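Local coordinates for protein geranyltranstransferase (Marinomonas sp. MED121, PDB 4F62) that probably joins isopentenyl diphosphate to allylic diphosphates such as geranyl diphosphate, making longer prenyl diphosphates as a polyprenyl synthase, at residues 207-221 with 280-292. Numbering follows the deposited sequence.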
ATOM      1  N   LEU A 207       4.462 -16.136 -20.237  1.00 46.79           N
ATOM      2  CA  LEU A 207       4.040 -14.751 -20.017  1.00 44.11           C
ATOM      3  C   LEU A 207       5.111 -13.941 -19.299  1.00 46.01           C
ATOM      4  O   LEU A 207       5.334 -12.771 -19.635  1.00 49.39           O
ATOM      5  CB  LEU A 207       2.692 -14.689 -19.288  1.00 42.26           C
ATOM      6  CG  LEU A 207       1.535 -15.192 -20.147  1.00 43.40           C
ATOM      7  CD1 LEU A 207       0.247 -15.367 -19.320  1.00 44.90           C
ATOM      8  CD2 LEU A 207       1.307 -14.242 -21.313  1.00 47.13           C
ATOM      9  N   ASP A 208       5.790 -14.569 -18.337  1.00 46.69           N
ATOM     10  CA  ASP A 208       6.952 -13.966 -17.677  1.00 49.09           C
ATOM     11  C   ASP A 208       7.957 -13.477 -18.687  1.00 47.79           C
ATOM     12  O   ASP A 208       8.388 -12.325 -18.648  1.00 48.98           O
ATOM     13  CB  ASP A 208       7.681 -14.990 -16.802  1.00 59.59           C
ATOM     14  CG  ASP A 208       7.153 -15.041 -15.389  1.00 68.33           C
ATOM     15  OD1 ASP A 208       6.291 -14.213 -15.044  1.00 60.62           O
ATOM     16  OD2 ASP A 208       7.619 -15.904 -14.616  1.00 79.73           O
ATOM     17  N   ALA A 209       8.355 -14.387 -19.574  1.00 44.08           N
ATOM     18  CA  ALA A 209       9.372 -14.095 -20.566  1.00 38.99           C
ATOM     19  C   ALA A 209       8.857 -13.045 -21.546  1.00 41.15           C
ATOM     20  O   ALA A 209       9.608 -12.161 -21.969  1.00 40.82           O
ATOM     21  CB  ALA A 209       9.774 -15.373 -21.297  1.00 41.44           C
ATOM     22  N   TYR A 210       7.574 -13.134 -21.899  1.00 43.20           N
ATOM     23  CA  TYR A 210       6.979 -12.128 -22.776  1.00 41.62           C
ATOM     24  C   TYR A 210       7.138 -10.752 -22.134  1.00 42.58           C
ATOM     25  O   TYR A 210       7.625  -9.804 -22.763  1.00 38.14           O
ATOM     26  CB  TYR A 210       5.504 -12.440 -23.041  1.00 38.73           C
ATOM     27  CG  TYR A 210       4.707 -11.288 -23.624  1.00 42.09           C
ATOM     28  CD1 TYR A 210       4.085 -10.359 -22.797  1.00 42.83           C
ATOM     29  CD2 TYR A 210       4.567 -11.135 -25.001  1.00 35.26           C
ATOM     30  CE1 TYR A 210       3.347  -9.309 -23.320  1.00 39.89           C
ATOM     31  CE2 TYR A 210       3.835 -10.081 -25.533  1.00 40.65           C
ATOM     32  CZ  TYR A 210       3.225  -9.172 -24.677  1.00 39.96           C
ATOM     33  OH  TYR A 210       2.497  -8.114 -25.176  1.00 38.84           O
ATOM     34  N   ALA A 211       6.745 -10.662 -20.869  1.00 41.76           N
ATOM     35  CA  ALA A 211       6.724  -9.392 -20.163  1.00 42.42           C
ATOM     36  C   ALA A 211       8.115  -8.822 -19.970  1.00 40.64           C
ATOM     37  O   ALA A 211       8.336  -7.619 -20.144  1.00 46.48           O
ATOM     38  CB  ALA A 211       6.036  -9.556 -18.812  1.00 44.89           C
ATOM     39  N   HIS A 212       9.052  -9.682 -19.585  1.00 37.92           N
ATOM     40  CA  HIS A 212      10.442  -9.259 -19.432  1.00 43.22           C
ATOM     41  C   HIS A 212      10.967  -8.633 -20.720  1.00 43.63           C
ATOM     42  O   HIS A 212      11.596  -7.571 -20.698  1.00 44.70           O
ATOM     43  CB  HIS A 212      11.329 -10.444 -19.043  1.00 51.73           C
ATOM     44  CG  HIS A 212      12.757 -10.066 -18.791  1.00 70.33           C
ATOM     45  ND1 HIS A 212      13.688  -9.956 -19.802  1.00 82.63           N
ATOM     46  CD2 HIS A 212      13.408  -9.767 -17.643  1.00 76.82           C
ATOM     47  CE1 HIS A 212      14.855  -9.605 -19.287  1.00 84.35           C
ATOM     48  NE2 HIS A 212      14.711  -9.484 -17.977  1.00 82.93           N
ATOM     49  N   ALA A 213      10.711  -9.294 -21.847  1.00 41.54           N
ATOM     50  CA  ALA A 213      11.229  -8.817 -23.122  1.00 38.99           C
ATOM     51  C   ALA A 213      10.628  -7.458 -23.485  1.00 42.80           C
ATOM     52  O   ALA A 213      11.339  -6.522 -23.883  1.00 42.20           O
ATOM     53  CB  ALA A 213      10.954  -9.846 -24.224  1.00 43.02           C
ATOM     54  N   ILE A 214       9.311  -7.353 -23.342  1.00 40.35           N
ATOM     55  CA  ILE A 214       8.580  -6.138 -23.702  1.00 43.86           C
ATOM     56  C   ILE A 214       8.962  -4.953 -22.809  1.00 36.94           C
ATOM     57  O   ILE A 214       9.127  -3.822 -23.288  1.00 39.29           O
ATOM     58  CB  ILE A 214       7.057  -6.389 -23.625  1.00 56.52           C
ATOM     59  CG1 ILE A 214       6.632  -7.247 -24.809  1.00 51.73           C
ATOM     60  CG2 ILE A 214       6.287  -5.089 -23.639  1.00 66.23           C
ATOM     61  CD1 ILE A 214       7.050  -6.667 -26.105  1.00 63.30           C
ATOM     62  N   GLY A 215       9.111  -5.219 -21.514  1.00 39.55           N
ATOM     63  CA  GLY A 215       9.510  -4.193 -20.563  1.00 39.44           C
ATOM     64  C   GLY A 215      10.872  -3.601 -20.867  1.00 40.27           C
ATOM     65  O   GLY A 215      11.051  -2.375 -20.875  1.00 38.25           O
ATOM     66  N   LEU A 216      11.850  -4.461 -21.121  1.00 39.09           N
ATOM     67  CA  LEU A 216      13.176  -3.965 -21.447  1.00 40.53           C
ATOM     68  C   LEU A 216      13.153  -3.257 -22.811  1.00 41.15           C
ATOM     69  O   LEU A 216      13.686  -2.148 -22.952  1.00 42.53           O
ATOM     70  CB  LEU A 216      14.198  -5.111 -21.419  1.00 46.03           C
ATOM     71  CG  LEU A 216      15.670  -4.765 -21.656  1.00 51.61           C
ATOM     72  CD1 LEU A 216      16.116  -3.590 -20.777  1.00 45.83           C
ATOM     73  CD2 LEU A 216      16.540  -5.999 -21.393  1.00 52.33           C
ATOM     74  N   ALA A 217      12.516  -3.879 -23.803  1.00 41.57           N
ATOM     75  CA  ALA A 217      12.493  -3.326 -25.160  1.00 41.82           C
ATOM     76  C   ALA A 217      12.007  -1.880 -25.205  1.00 46.11           C
ATOM     77  O   ALA A 217      12.553  -1.051 -25.947  1.00 44.09           O
ATOM     78  CB  ALA A 217      11.647  -4.191 -26.085  1.00 41.69           C
ATOM     79  N   PHE A 218      10.994  -1.566 -24.406  1.00 41.36           N
ATOM     80  CA  PHE A 218      10.461  -0.209 -24.437  1.00 47.98           C
ATOM     81  C   PHE A 218      11.441   0.796 -23.828  1.00 41.47           C
ATOM     82  O   PHE A 218      11.542   1.929 -24.304  1.00 43.62           O
ATOM     83  CB  PHE A 218       9.040  -0.136 -23.841  1.00 52.32           C
ATOM     84  CG  PHE A 218       8.967   0.420 -22.450  1.00 52.59           C
ATOM     85  CD1 PHE A 218       9.059   1.799 -22.216  1.00 57.88           C
ATOM     86  CD2 PHE A 218       8.731  -0.428 -21.375  1.00 63.72           C
ATOM     87  CE1 PHE A 218       8.975   2.309 -20.926  1.00 63.98           C
ATOM     88  CE2 PHE A 218       8.638   0.070 -20.078  1.00 68.71           C
ATOM     89  CZ  PHE A 218       8.757   1.440 -19.851  1.00 69.97           C
ATOM     90  N   GLN A 219      12.183   0.383 -22.800  1.00 35.17           N
ATOM     91  CA  GLN A 219      13.222   1.257 -22.256  1.00 33.89           C
ATOM     92  C   GLN A 219      14.358   1.474 -23.250  1.00 41.52           C
ATOM     93  O   GLN A 219      14.838   2.603 -23.412  1.00 41.90           O
ATOM     94  CB  GLN A 219      13.752   0.725 -20.918  1.00 37.90           C
ATOM     95  CG  GLN A 219      12.727   0.792 -19.780  1.00 46.72           C
ATOM     96  CD  GLN A 219      12.506   2.208 -19.243  1.00 50.51           C
ATOM     97  OE1 GLN A 219      13.053   3.184 -19.763  1.00 48.15           O
ATOM     98  NE2 GLN A 219      11.703   2.316 -18.189  1.00 50.79           N
ATOM     99  N   VAL A 220      14.793   0.404 -23.915  1.00 40.67           N
ATOM    100  CA  VAL A 220      15.831   0.544 -24.936  1.00 43.59           C
ATOM    101  C   VAL A 220      15.350   1.456 -26.055  1.00 42.33           C
ATOM    102  O   VAL A 220      16.055   2.386 -26.462  1.00 41.63           O
ATOM    103  CB  VAL A 220      16.263  -0.818 -25.536  1.00 37.45           C
ATOM    104  CG1 VAL A 220      17.437  -0.628 -26.526  1.00 34.41           C
ATOM    105  CG2 VAL A 220      16.646  -1.783 -24.420  1.00 33.97           C
ATOM    106  N   GLN A 221      14.140   1.192 -26.544  1.00 39.82           N
ATOM    107  CA  GLN A 221      13.567   2.000 -27.610  1.00 45.43           C
ATOM    108  C   GLN A 221      13.464   3.470 -27.212  1.00 47.49           C
ATOM    109  O   GLN A 221      13.734   4.356 -28.022  1.00 50.82           O
ATOM    110  CB  GLN A 221      12.188   1.464 -28.024  1.00 43.45           C
ATOM    111  CG  GLN A 221      11.578   2.206 -29.208  1.00 44.77           C
ATOM    112  CD  GLN A 221      12.453   2.171 -30.467  1.00 54.17           C
ATOM    113  OE1 GLN A 221      13.378   1.360 -30.589  1.00 53.18           O
ATOM    114  NE2 GLN A 221      12.152   3.059 -31.415  1.00 57.45           N
ATOM    115  N   SER A 280      -3.884 -14.629 -28.902  1.00 56.80           N
ATOM    116  CA  SER A 280      -2.647 -13.950 -28.544  1.00 53.45           C
ATOM    117  C   SER A 280      -2.509 -12.637 -29.297  1.00 52.77           C
ATOM    118  O   SER A 280      -1.546 -11.902 -29.097  1.00 48.15           O
ATOM    119  CB  SER A 280      -1.439 -14.840 -28.853  1.00 53.47           C
ATOM    120  OG  SER A 280      -1.168 -14.868 -30.247  1.00 57.10           O
ATOM    121  N   GLN A 281      -3.462 -12.349 -30.182  1.00 48.49           N
ATOM    122  CA  GLN A 281      -3.352 -11.146 -31.011  1.00 45.39           C
ATOM    123  C   GLN A 281      -3.210  -9.820 -30.226  1.00 44.15           C
ATOM    124  O   GLN A 281      -2.365  -8.995 -30.578  1.00 46.55           O
ATOM    125  CB  GLN A 281      -4.479 -11.065 -32.051  1.00 50.94           C
ATOM    126  CG  GLN A 281      -4.123 -10.175 -33.232  1.00 65.26           C
ATOM    127  CD  GLN A 281      -2.838 -10.613 -33.943  1.00 79.05           C
ATOM    128  OE1 GLN A 281      -2.646 -11.796 -34.233  1.00 89.35           O
ATOM    129  NE2 GLN A 281      -1.952  -9.654 -34.220  1.00 74.74           N
ATOM    130  N   PRO A 282      -4.029  -9.617 -29.167  1.00 39.98           N
ATOM    131  CA  PRO A 282      -3.874  -8.396 -28.371  1.00 43.44           C
ATOM    132  C   PRO A 282      -2.469  -8.253 -27.786  1.00 47.66           C
ATOM    133  O   PRO A 282      -1.881  -7.169 -27.869  1.00 48.71           O
ATOM    134  CB  PRO A 282      -4.902  -8.590 -27.252  1.00 41.02           C
ATOM    135  CG  PRO A 282      -6.008  -9.349 -27.928  1.00 45.97           C
ATOM    136  CD  PRO A 282      -5.284 -10.326 -28.823  1.00 44.62           C
ATOM    137  N   LEU A 283      -1.937  -9.327 -27.212  1.00 41.25           N
ATOM    138  CA  LEU A 283      -0.585  -9.290 -26.660  1.00 43.82           C
ATOM    139  C   LEU A 283       0.445  -9.058 -27.760  1.00 45.30           C
ATOM    140  O   LEU A 283       1.465  -8.411 -27.540  1.00 46.62           O
ATOM    141  CB  LEU A 283      -0.267 -10.576 -25.890  1.00 42.32           C
ATOM    142  CG  LEU A 283      -0.843 -10.723 -24.483  1.00 42.83           C
ATOM    143  CD1 LEU A 283      -0.451 -12.073 -23.887  1.00 45.32           C
ATOM    144  CD2 LEU A 283      -0.355  -9.593 -23.598  1.00 43.32           C
ATOM    145  N   THR A 284       0.181  -9.574 -28.951  1.00 46.46           N
ATOM    146  CA  THR A 284       1.088  -9.326 -30.056  1.00 42.80           C
ATOM    147  C   THR A 284       0.995  -7.860 -30.471  1.00 49.77           C
ATOM    148  O   THR A 284       2.019  -7.176 -30.611  1.00 46.13           O
ATOM    149  CB  THR A 284       0.762 -10.237 -31.242  1.00 50.95           C
ATOM    150  OG1 THR A 284       0.875 -11.606 -30.823  1.00 55.77           O
ATOM    151  CG2 THR A 284       1.716  -9.966 -32.403  1.00 55.01           C
ATOM    152  N   ASP A 285      -0.233  -7.375 -30.654  1.00 45.64           N
ATOM    153  CA  ASP A 285      -0.452  -5.974 -31.014  1.00 48.74           C
ATOM    154  C   ASP A 285       0.125  -5.029 -29.956  1.00 46.59           C
ATOM    155  O   ASP A 285       0.770  -4.035 -30.295  1.00 44.38           O
ATOM    156  CB  ASP A 285      -1.940  -5.683 -31.213  1.00 54.16           C
ATOM    157  CG  ASP A 285      -2.517  -6.386 -32.422  1.00 60.60           C
ATOM    158  OD1 ASP A 285      -1.735  -6.828 -33.287  1.00 62.86           O
ATOM    159  OD2 ASP A 285      -3.758  -6.480 -32.510  1.00 58.64           O
ATOM    160  N   LEU A 286      -0.109  -5.345 -28.684  1.00 43.30           N
ATOM    161  CA  LEU A 286       0.400  -4.536 -27.564  1.00 48.28           C
ATOM    162  C   LEU A 286       1.918  -4.498 -27.505  1.00 50.48           C
ATOM    163  O   LEU A 286       2.500  -3.527 -27.010  1.00 49.45           O
ATOM    164  CB  LEU A 286      -0.125  -5.042 -26.212  1.00 46.80           C
ATOM    165  CG  LEU A 286      -1.558  -4.642 -25.836  1.00 51.84           C
ATOM    166  CD1 LEU A 286      -1.991  -5.322 -24.544  1.00 43.96           C
ATOM    167  CD2 LEU A 286      -1.657  -3.132 -25.694  1.00 54.16           C
ATOM    168  N   ALA A 287       2.561  -5.558 -27.982  1.00 46.83           N
ATOM    169  CA  ALA A 287       4.019  -5.593 -27.992  1.00 53.80           C
ATOM    170  C   ALA A 287       4.524  -4.455 -28.880  1.00 56.99           C
ATOM    171  O   ALA A 287       5.351  -3.636 -28.455  1.00 52.48           O
ATOM    172  CB  ALA A 287       4.527  -6.934 -28.496  1.00 47.69           C
ATOM    173  N   ASN A 288       4.003  -4.395 -30.101  1.00 56.43           N
ATOM    174  CA  ASN A 288       4.413  -3.365 -31.057  1.00 61.72           C
ATOM    175  C   ASN A 288       4.095  -1.947 -30.571  1.00 59.65           C
ATOM    176  O   ASN A 288       4.928  -1.047 -30.675  1.00 53.52           O
ATOM    177  CB  ASN A 288       3.788  -3.628 -32.431  1.00 63.29           C
ATOM    178  CG  ASN A 288       3.776  -5.112 -32.791  1.00 71.33           C
ATOM    179  OD1 ASN A 288       4.439  -5.925 -32.137  1.00 71.46           O
ATOM    180  ND2 ASN A 288       3.012  -5.472 -33.826  1.00 71.79           N
ATOM    181  N   TYR A 289       2.893  -1.756 -30.029  1.00 52.89           N
ATOM    182  CA  TYR A 289       2.468  -0.449 -29.523  1.00 53.84           C
ATOM    183  C   TYR A 289       3.342   0.080 -28.370  1.00 59.27           C
ATOM    184  O   TYR A 289       3.809   1.224 -28.411  1.00 59.43           O
ATOM    185  CB  TYR A 289       1.008  -0.515 -29.076  1.00 54.94           C
ATOM    186  CG  TYR A 289       0.487   0.756 -28.442  1.00 63.62           C
ATOM    187  CD1 TYR A 289       0.368   1.928 -29.182  1.00 73.75           C
ATOM    188  CD2 TYR A 289       0.088   0.777 -27.111  1.00 61.72           C
ATOM    189  CE1 TYR A 289      -0.122   3.094 -28.607  1.00 78.60           C
ATOM    190  CE2 TYR A 289      -0.406   1.931 -26.530  1.00 67.96           C
ATOM    191  CZ  TYR A 289      -0.507   3.088 -27.279  1.00 81.39           C
ATOM    192  OH  TYR A 289      -0.996   4.237 -26.697  1.00 87.02           O
ATOM    193  N   ILE A 290       3.547  -0.750 -27.345  1.00 56.33           N
ATOM    194  CA  ILE A 290       4.347  -0.375 -26.171  1.00 60.65           C
ATOM    195  C   ILE A 290       5.794  -0.093 -26.563  1.00 62.41           C
ATOM    196  O   ILE A 290       6.359   0.955 -26.214  1.00 57.45           O
ATOM    197  CB  ILE A 290       4.327  -1.470 -25.078  1.00 53.38           C
ATOM    198  CG1 ILE A 290       2.916  -1.617 -24.497  1.00 60.54           C
ATOM    199  CG2 ILE A 290       5.310  -1.135 -23.968  1.00 55.33           C
ATOM    200  CD1 ILE A 290       2.671  -2.952 -23.785  1.00 64.79           C
ATOM    201  N   ILE A 291       6.382  -1.032 -27.295  1.00 64.29           N
ATOM    202  CA  ILE A 291       7.741  -0.874 -27.797  1.00 66.77           C
ATOM    203  C   ILE A 291       7.866   0.365 -28.674  1.00 80.49           C
ATOM    204  O   ILE A 291       8.734   1.208 -28.427  1.00 83.19           O
ATOM    205  CB  ILE A 291       8.181  -2.111 -28.600  1.00 57.80           C
ATOM    206  CG1 ILE A 291       8.469  -3.272 -27.649  1.00 56.23           C
ATOM    207  CG2 ILE A 291       9.421  -1.810 -29.429  1.00 65.64           C
ATOM    208  CD1 ILE A 291       8.837  -4.555 -28.367  1.00 60.98           C
ATOM    209  N   ASP A 292       6.961   0.461 -29.653  1.00 86.67           N
ATOM    210  CA  ASP A 292       6.976   1.423 -30.765  1.00 97.28           C
ATOM    211  C   ASP A 292       7.783   0.876 -31.940  1.00 98.13           C
ATOM    212  O   ASP A 292       7.259   0.119 -32.760  1.00 98.97           O
ATOM    213  CB  ASP A 292       7.444   2.830 -30.357  1.00104.54           C
ATOM    214  CG  ASP A 292       7.735   3.719 -31.550  1.00112.82           C
ATOM    215  OD1 ASP A 292       8.868   3.663 -32.079  1.00112.00           O
ATOM    216  OD2 ASP A 292       6.828   4.475 -31.957  1.00117.82           O
TER
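Tyr-210 reaches across to helix 281-291, where its hydroxyl donates a hydrogen bond to a backbone carbonyl, with Tyr-210 OH 2.6 Å from Leu-283 O. The oxygen lies at the ring edge, near the ring plane. The hydroxyl is tilted 20° from the carbonyl plane. Leu-283 O also accepts from Ala-287 N, so the hydroxyl adds a second bond to an oxygen already used within its own helix. The ring stands out from its helix because CG is anti to the backbone N (chi1 165°). Ile-214 CG1 lies over one ring face, offset toward the rim. At Tyr-210 a phenylalanine would probably leave Leu-283 O with its helical bond alone and remove the one strong hydrogen bond between the two helices.

The remaining contacts are mostly apolar. Leu-283 CD2 packs 3.7 Å from Tyr-210 CE1, while its other methyl, CD1, meets Leu-207 CD2. Ile-214 CD1 presses on Ala-287 CB at 3.5 Å, tighter than usual for two carbons. The same methyl meets Ile-291 CD1, which also touches Ala-217 CB at 3.6 Å. Ile-290 CG2 sits against Phe-218 CB, and the backbones come close here, with Phe-218 CA 4.4 Å from Ile-291 CA.

At the C-terminal end the polar contact is weak. Gln-221 NE2 donates to Asp-292 OD1 over 3.4 Å, and Asp-292 is poorly ordered.

Helix 48-60 touches Leu-207, Leu-283 and Ile-290, and helix 249-273 also packs on Leu-283. The segments run in the same direction, their axes 25° apart and 9.1 Å at closest approach. The final modelled helix is thus packed along helix 201-226, part of the all-helical isoprenoid synthase fold of polyprenyl synthetases.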